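PDB 7A03: M32 carboxypeptidase from Chitinophagaceae bacterium, which probably hydrolyses peptides from their C-terminal end, as a metal-dependent carboxypeptidase of the M32 (Taq) family. Local coordinates for residues A197-F206 / L329-A340. Numbering follows the deposited sequence.
Sequences ARRDFLHLHF and LGNVSLQEFYKA
Phe201 lays one ring face against Val332 and points its CZ end at helix 334-341. One Val332 methyl, CG1, sits over that face in a CH-pi contact, 3.7 Å from the centroid of the Phe201 ring, while Arg199 CA covers the opposite face. The far end of the ring reaches the helix, Phe201 CZ lying 3.5 Å from Ala340 CB, and Leu329 CD2 meets Phe201 CD1. With chi1 at 50°, CG stands between the backbone N and carbonyl carbon, which turns the ring toward Val332 and Ala340. Cutting this side chain back to alanine would probably open a gap between Val332 and Ala340 and deprive the Val332 methyl of its aromatic face.

Nearer the solvent, in the conformer described here (one of two), the extended Arg198 chain carries its guanidinium past Val332 CG2, which packs over one face. In this conformer Arg198 NH1 donates to Asn331 O at 3.0 Å, nearly within the guanidinium plane, and forms a salt bridge with Glu336 OE1 at 3.1 Å. That carboxylate is positioned by a capping box: Ser333 N donates to Glu336 OE1 (2.8 Å, 174°), and Glu336 N returns a bond to Ser333 OG. A water bridges Arg198 O and Glu336 O.

The contact thus joins the loop between helices 170-192 and 208-222 to the turn at Leu329-Val332 and helix 334-341 that follows it, whose Phe337 packs against Trp314 and Tyr318 of helix 311-324 and Phe258 of helix 258-277.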
ATOM      1  N   ALA A 197       3.780 -10.838  27.522  1.00 40.61           N
ATOM      2  CA  ALA A 197       5.103 -11.283  27.111  1.00 41.11           C
ATOM      3  C   ALA A 197       6.128 -10.187  27.372  1.00 36.01           C
ATOM      4  O   ALA A 197       5.808  -8.998  27.297  1.00 31.93           O
ATOM      5  CB  ALA A 197       5.111 -11.632  25.621  1.00 39.83           C
ATOM      6  N   ARG A 198       7.320 -10.654  27.759  0.67 34.96           N
ATOM      7  CA  ARG A 198       8.544  -9.877  27.736  0.67 33.48           C
ATOM      8  C   ARG A 198       8.759  -9.308  26.345  0.67 30.18           C
ATOM      9  O   ARG A 198       8.493  -9.959  25.330  0.67 30.40           O
ATOM     10  CB  ARG A 198       9.721 -10.786  28.105  0.67 31.93           C
ATOM     11  CG  ARG A 198      10.989 -10.056  28.540  0.67 30.36           C
ATOM     12  CD  ARG A 198      12.176 -11.013  28.580  0.67 28.07           C
ATOM     13  NE  ARG A 198      13.458 -10.315  28.664  0.67 25.03           N
ATOM     14  CZ  ARG A 198      14.642 -10.915  28.602  0.67 24.91           C
ATOM     15  NH1 ARG A 198      14.711 -12.229  28.451  0.67 23.75           N
ATOM     16  NH2 ARG A 198      15.759 -10.199  28.683  0.67 30.87           N
ATOM     17  N   ARG A 199       9.300  -8.104  26.321  1.00 30.70           N
ATOM     18  CA  ARG A 199       9.227  -7.194  25.179  1.00 33.47           C
ATOM     19  C   ARG A 199       9.989  -5.883  25.367  1.00 30.49           C
ATOM     20  O   ARG A 199      10.321  -5.221  24.380  1.00 28.95           O
ATOM     21  CB  ARG A 199       7.784  -6.924  24.726  1.00 43.84           C
ATOM     22  CG  ARG A 199       7.702  -6.541  23.261  1.00 49.36           C
ATOM     23  CD  ARG A 199       6.346  -6.017  22.828  1.00 52.53           C
ATOM     24  NE  ARG A 199       6.418  -5.516  21.456  1.00 56.14           N
ATOM     25  CZ  ARG A 199       5.563  -4.651  20.922  1.00 62.23           C
ATOM     26  NH1 ARG A 199       4.556  -4.180  21.646  1.00 64.93           N
ATOM     27  NH2 ARG A 199       5.717  -4.256  19.664  1.00 61.31           N
ATOM     28  N   ASP A 200      10.291  -5.488  26.608  1.00 25.98           N
ATOM     29  CA  ASP A 200      10.938  -4.194  26.785  1.00 27.59           C
ATOM     30  C   ASP A 200      12.358  -4.164  26.226  1.00 28.13           C
ATOM     31  O   ASP A 200      12.903  -3.073  26.014  1.00 25.78           O
ATOM     32  CB  ASP A 200      10.850  -3.702  28.229  1.00 32.22           C
ATOM     33  CG  ASP A 200      11.557  -4.612  29.206  1.00 43.46           C
ATOM     34  OD1 ASP A 200      12.092  -5.661  28.783  1.00 45.45           O
ATOM     35  OD2 ASP A 200      11.571  -4.268  30.408  1.00 48.37           O
ATOM     36  N   PHE A 201      12.952  -5.328  25.945  1.00 24.05           N
ATOM     37  CA  PHE A 201      14.245  -5.349  25.270  1.00 21.07           C
ATOM     38  C   PHE A 201      14.194  -4.691  23.900  1.00 19.78           C
ATOM     39  O   PHE A 201      15.234  -4.246  23.397  1.00 21.34           O
ATOM     40  CB  PHE A 201      14.775  -6.783  25.149  1.00 19.02           C
ATOM     41  CG  PHE A 201      13.777  -7.766  24.583  1.00 17.53           C
ATOM     42  CD1 PHE A 201      13.596  -7.885  23.211  1.00 20.71           C
ATOM     43  CD2 PHE A 201      13.047  -8.593  25.423  1.00 18.63           C
ATOM     44  CE1 PHE A 201      12.678  -8.788  22.684  1.00 16.37           C
ATOM     45  CE2 PHE A 201      12.144  -9.507  24.903  1.00 19.05           C
ATOM     46  CZ  PHE A 201      11.965  -9.605  23.535  1.00 19.75           C
ATOM     47  N   LEU A 202      13.013  -4.597  23.285  1.00 17.35           N
ATOM     48  CA  LEU A 202      12.925  -3.935  21.988  1.00 16.96           C
ATOM     49  C   LEU A 202      13.075  -2.428  22.105  1.00 18.40           C
ATOM     50  O   LEU A 202      13.335  -1.764  21.096  1.00 19.66           O
ATOM     51  CB  LEU A 202      11.604  -4.264  21.291  1.00 20.62           C
ATOM     52  CG  LEU A 202      11.387  -5.691  20.801  1.00 18.94           C
ATOM     53  CD1 LEU A 202      10.015  -5.775  20.151  1.00 18.12           C
ATOM     54  CD2 LEU A 202      12.459  -6.126  19.820  1.00 19.65           C
ATOM     55  N   HIS A 203      12.938  -1.881  23.316  1.00 21.49           N
ATOM     56  CA  HIS A 203      13.075  -0.451  23.537  1.00 25.25           C
ATOM     57  C   HIS A 203      14.383  -0.091  24.229  1.00 21.56           C
ATOM     58  O   HIS A 203      14.522   1.026  24.739  1.00 24.44           O
ATOM     59  CB  HIS A 203      11.860   0.101  24.279  1.00 26.01           C
ATOM     60  CG  HIS A 203      10.620   0.120  23.441  1.00 33.05           C
ATOM     61  ND1 HIS A 203       9.998  -1.032  23.009  1.00 40.89           N
ATOM     62  CD2 HIS A 203       9.903   1.149  22.929  1.00 39.11           C
ATOM     63  CE1 HIS A 203       8.942  -0.715  22.281  1.00 40.22           C
ATOM     64  NE2 HIS A 203       8.863   0.602  22.216  1.00 40.01           N
ATOM     65  N   LEU A 204      15.347  -1.010  24.245  1.00 17.74           N
ATOM     66  CA  LEU A 204      16.711  -0.690  24.657  1.00 18.47           C
ATOM     67  C   LEU A 204      17.385   0.134  23.552  1.00 20.12           C
ATOM     68  O   LEU A 204      16.762   0.541  22.563  1.00 22.82           O
ATOM     69  CB  LEU A 204      17.480  -1.967  24.987  1.00 19.01           C
ATOM     70  CG  LEU A 204      16.989  -2.781  26.181  1.00 20.96           C
ATOM     71  CD1 LEU A 204      17.666  -4.154  26.270  1.00 22.07           C
ATOM     72  CD2 LEU A 204      17.211  -1.976  27.457  1.00 20.50           C
ATOM     73  N   HIS A 205      18.679   0.387  23.700  1.00 19.90           N
ATOM     74  CA  HIS A 205      19.414   1.211  22.743  1.00 18.42           C
ATOM     75  C   HIS A 205      20.033   0.323  21.674  1.00 18.50           C
ATOM     76  O   HIS A 205      20.860  -0.542  21.981  1.00 22.73           O
ATOM     77  CB  HIS A 205      20.515   2.021  23.434  1.00 19.29           C
ATOM     78  CG  HIS A 205      21.382   2.785  22.475  1.00 24.95           C
ATOM     79  ND1 HIS A 205      21.047   4.035  22.004  1.00 30.51           N
ATOM     80  CD2 HIS A 205      22.565   2.469  21.894  1.00 26.22           C
ATOM     81  CE1 HIS A 205      21.986   4.459  21.176  1.00 30.13           C
ATOM     82  NE2 HIS A 205      22.921   3.529  21.095  1.00 30.39           N
ATOM     83  N   PHE A 206      19.669   0.566  20.415  1.00 18.51           N
ATOM     84  CA  PHE A 206      20.162  -0.212  19.281  1.00 18.29           C
ATOM     85  C   PHE A 206      20.945   0.715  18.358  1.00 15.93           C
ATOM     86  O   PHE A 206      20.352   1.546  17.660  1.00 16.47           O
ATOM     87  CB  PHE A 206      19.007  -0.902  18.549  1.00 17.12           C
ATOM     88  CG  PHE A 206      18.403  -2.048  19.317  1.00 17.09           C
ATOM     89  CD1 PHE A 206      17.459  -1.813  20.301  1.00 17.09           C
ATOM     90  CD2 PHE A 206      18.786  -3.360  19.054  1.00 14.89           C
ATOM     91  CE1 PHE A 206      16.899  -2.869  21.020  1.00 16.60           C
ATOM     92  CE2 PHE A 206      18.220  -4.432  19.754  1.00 16.59           C
ATOM     93  CZ  PHE A 206      17.279  -4.178  20.743  1.00 17.62           C
ATOM     94  N   LEU A 329      20.158  -8.292  23.271  1.00 17.58           N
ATOM     95  CA  LEU A 329      19.448  -9.517  22.940  1.00 14.78           C
ATOM     96  C   LEU A 329      20.144 -10.772  23.437  1.00 17.30           C
ATOM     97  O   LEU A 329      19.598 -11.869  23.274  1.00 17.94           O
ATOM     98  CB  LEU A 329      19.238  -9.615  21.425  1.00 17.19           C
ATOM     99  CG  LEU A 329      18.449  -8.460  20.824  1.00 21.06           C
ATOM    100  CD1 LEU A 329      18.412  -8.572  19.306  1.00 20.02           C
ATOM    101  CD2 LEU A 329      17.049  -8.445  21.402  1.00 21.88           C
ATOM    102  N   GLY A 330      21.324 -10.650  24.057  1.00 16.02           N
ATOM    103  CA  GLY A 330      22.094 -11.835  24.402  1.00 16.59           C
ATOM    104  C   GLY A 330      21.462 -12.703  25.467  1.00 16.83           C
ATOM    105  O   GLY A 330      21.766 -13.900  25.541  1.00 18.55           O
ATOM    106  N   ASN A 331      20.584 -12.131  26.293  1.00 17.61           N
ATOM    107  CA  ASN A 331      19.831 -12.885  27.286  1.00 18.65           C
ATOM    108  C   ASN A 331      18.348 -13.004  26.923  1.00 19.65           C
ATOM    109  O   ASN A 331      17.518 -13.196  27.815  1.00 20.02           O
ATOM    110  CB  ASN A 331      20.017 -12.268  28.676  1.00 21.50           C
ATOM    111  CG  ASN A 331      19.388 -10.892  28.798  1.00 23.33           C
ATOM    112  OD1 ASN A 331      19.180 -10.201  27.797  1.00 19.53           O
ATOM    113  ND2 ASN A 331      19.091 -10.481  30.027  1.00 22.11           N
ATOM    114  N   VAL A 332      18.007 -12.894  25.633  1.00 17.68           N
ATOM    115  CA  VAL A 332      16.635 -12.997  25.129  1.00 17.87           C
ATOM    116  C   VAL A 332      16.560 -14.201  24.194  1.00 18.14           C
ATOM    117  O   VAL A 332      17.365 -14.313  23.264  1.00 20.03           O
ATOM    118  CB  VAL A 332      16.216 -11.712  24.386  1.00 18.86           C
ATOM    119  CG1 VAL A 332      14.771 -11.829  23.880  1.00 18.42           C
ATOM    120  CG2 VAL A 332      16.374 -10.488  25.280  1.00 19.71           C
ATOM    121  N   SER A 333      15.591 -15.098  24.426  1.00 19.20           N
ATOM    122  CA  SER A 333      15.540 -16.319  23.623  1.00 17.31           C
ATOM    123  C   SER A 333      14.837 -16.073  22.299  1.00 17.13           C
ATOM    124  O   SER A 333      14.137 -15.078  22.113  1.00 17.70           O
ATOM    125  CB  SER A 333      14.754 -17.435  24.322  1.00 18.26           C
ATOM    126  OG  SER A 333      13.383 -17.096  24.490  1.00 19.49           O
ATOM    127  N   LEU A 334      15.010 -17.023  21.377  1.00 18.46           N
ATOM    128  CA  LEU A 334      14.327 -16.920  20.091  1.00 19.33           C
ATOM    129  C   LEU A 334      12.817 -16.799  20.276  1.00 16.97           C
ATOM    130  O   LEU A 334      12.175 -15.956  19.638  1.00 17.94           O
ATOM    131  CB  LEU A 334      14.679 -18.115  19.200  1.00 19.57           C
ATOM    132  CG  LEU A 334      13.829 -18.354  17.948  1.00 19.34           C
ATOM    133  CD1 LEU A 334      13.955 -17.211  16.980  1.00 18.04           C
ATOM    134  CD2 LEU A 334      14.194 -19.703  17.276  1.00 17.74           C
ATOM    135  N   GLN A 335      12.242 -17.620  21.160  1.00 18.23           N
ATOM    136  CA  GLN A 335      10.801 -17.583  21.407  1.00 16.81           C
ATOM    137  C   GLN A 335      10.355 -16.246  21.988  1.00 18.32           C
ATOM    138  O   GLN A 335       9.317 -15.703  21.581  1.00 19.98           O
ATOM    139  CB  GLN A 335      10.395 -18.729  22.340  1.00 16.89           C
ATOM    140  CG  GLN A 335       9.977 -19.985  21.613  1.00 23.74           C
ATOM    141  CD  GLN A 335       8.796 -19.746  20.692  1.00 23.07           C
ATOM    142  OE1 GLN A 335       7.886 -18.988  21.016  1.00 30.00           O
ATOM    143  NE2 GLN A 335       8.820 -20.376  19.529  1.00 25.08           N
ATOM    144  N   GLU A 336      11.117 -15.696  22.941  1.00 18.62           N
ATOM    145  CA  GLU A 336      10.761 -14.387  23.492  1.00 18.45           C
ATOM    146  C   GLU A 336      10.772 -13.313  22.413  1.00 15.26           C
ATOM    147  O   GLU A 336       9.864 -12.470  22.350  1.00 17.72           O
ATOM    148  CB  GLU A 336      11.712 -14.014  24.626  1.00 19.86           C
ATOM    149  CG  GLU A 336      11.556 -14.912  25.831  1.00 20.23           C
ATOM    150  CD  GLU A 336      12.599 -14.658  26.901  1.00 27.49           C
ATOM    151  OE1 GLU A 336      13.792 -14.551  26.554  1.00 28.91           O
ATOM    152  OE2 GLU A 336      12.227 -14.569  28.089  1.00 31.52           O
ATOM    153  N   PHE A 337      11.798 -13.330  21.559  1.00 16.86           N
ATOM    154  CA  PHE A 337      11.894 -12.349  20.490  1.00 14.57           C
ATOM    155  C   PHE A 337      10.735 -12.500  19.504  1.00 14.45           C
ATOM    156  O   PHE A 337      10.113 -11.506  19.101  1.00 16.65           O
ATOM    157  CB  PHE A 337      13.247 -12.495  19.794  1.00 16.32           C
ATOM    158  CG  PHE A 337      13.482 -11.464  18.735  1.00 14.67           C
ATOM    159  CD1 PHE A 337      13.978 -10.208  19.063  1.00 15.40           C
ATOM    160  CD2 PHE A 337      13.209 -11.751  17.409  1.00 14.97           C
ATOM    161  CE1 PHE A 337      14.189  -9.252  18.084  1.00 14.28           C
ATOM    162  CE2 PHE A 337      13.415 -10.797  16.436  1.00 15.52           C
ATOM    163  CZ  PHE A 337      13.906  -9.559  16.776  1.00 16.37           C
ATOM    164  N   TYR A 338      10.414 -13.744  19.134  1.00 15.99           N
ATOM    165  CA  TYR A 338       9.328 -14.024  18.191  1.00 17.59           C
ATOM    166  C   TYR A 338       7.989 -13.528  18.732  1.00 17.09           C
ATOM    167  O   TYR A 338       7.209 -12.861  18.023  1.00 16.25           O
ATOM    168  CB  TYR A 338       9.308 -15.533  17.938  1.00 18.40           C
ATOM    169  CG  TYR A 338       8.120 -16.073  17.185  1.00 16.01           C
ATOM    170  CD1 TYR A 338       7.852 -15.679  15.876  1.00 15.35           C
ATOM    171  CD2 TYR A 338       7.276 -16.991  17.779  1.00 16.56           C
ATOM    172  CE1 TYR A 338       6.766 -16.185  15.192  1.00 17.44           C
ATOM    173  CE2 TYR A 338       6.190 -17.501  17.099  1.00 19.94           C
ATOM    174  CZ  TYR A 338       5.939 -17.093  15.810  1.00 17.79           C
ATOM    175  OH  TYR A 338       4.853 -17.611  15.135  1.00 19.20           O
ATOM    176  N   LYS A 339       7.732 -13.799  20.008  1.00 16.19           N
ATOM    177  CA  LYS A 339       6.493 -13.326  20.610  1.00 17.67           C
ATOM    178  C   LYS A 339       6.471 -11.803  20.681  1.00 15.94           C
ATOM    179  O   LYS A 339       5.431 -11.179  20.433  1.00 18.20           O
ATOM    180  CB  LYS A 339       6.321 -13.948  21.993  1.00 17.19           C
ATOM    181  CG  LYS A 339       6.052 -15.455  21.955  1.00 21.67           C
ATOM    182  CD  LYS A 339       4.870 -15.767  21.040  1.00 28.51           C
ATOM    183  CE  LYS A 339       4.697 -17.263  20.806  1.00 34.41           C
ATOM    184  NZ  LYS A 339       3.459 -17.540  20.021  1.00 35.09           N
ATOM    185  N   ALA A 340       7.618 -11.184  20.969  1.00 17.58           N
ATOM    186  CA  ALA A 340       7.659  -9.737  21.148  1.00 14.61           C
ATOM    187  C   ALA A 340       7.433  -8.996  19.835  1.00 17.09           C
ATOM    188  O   ALA A 340       6.805  -7.928  19.814  1.00 18.68           O
ATOM    189  CB  ALA A 340       9.011  -9.352  21.736  1.00 17.02           C
TER
HETATM  190  O   HOH W   1       8.321 -12.424  24.555  1.00 31.17           O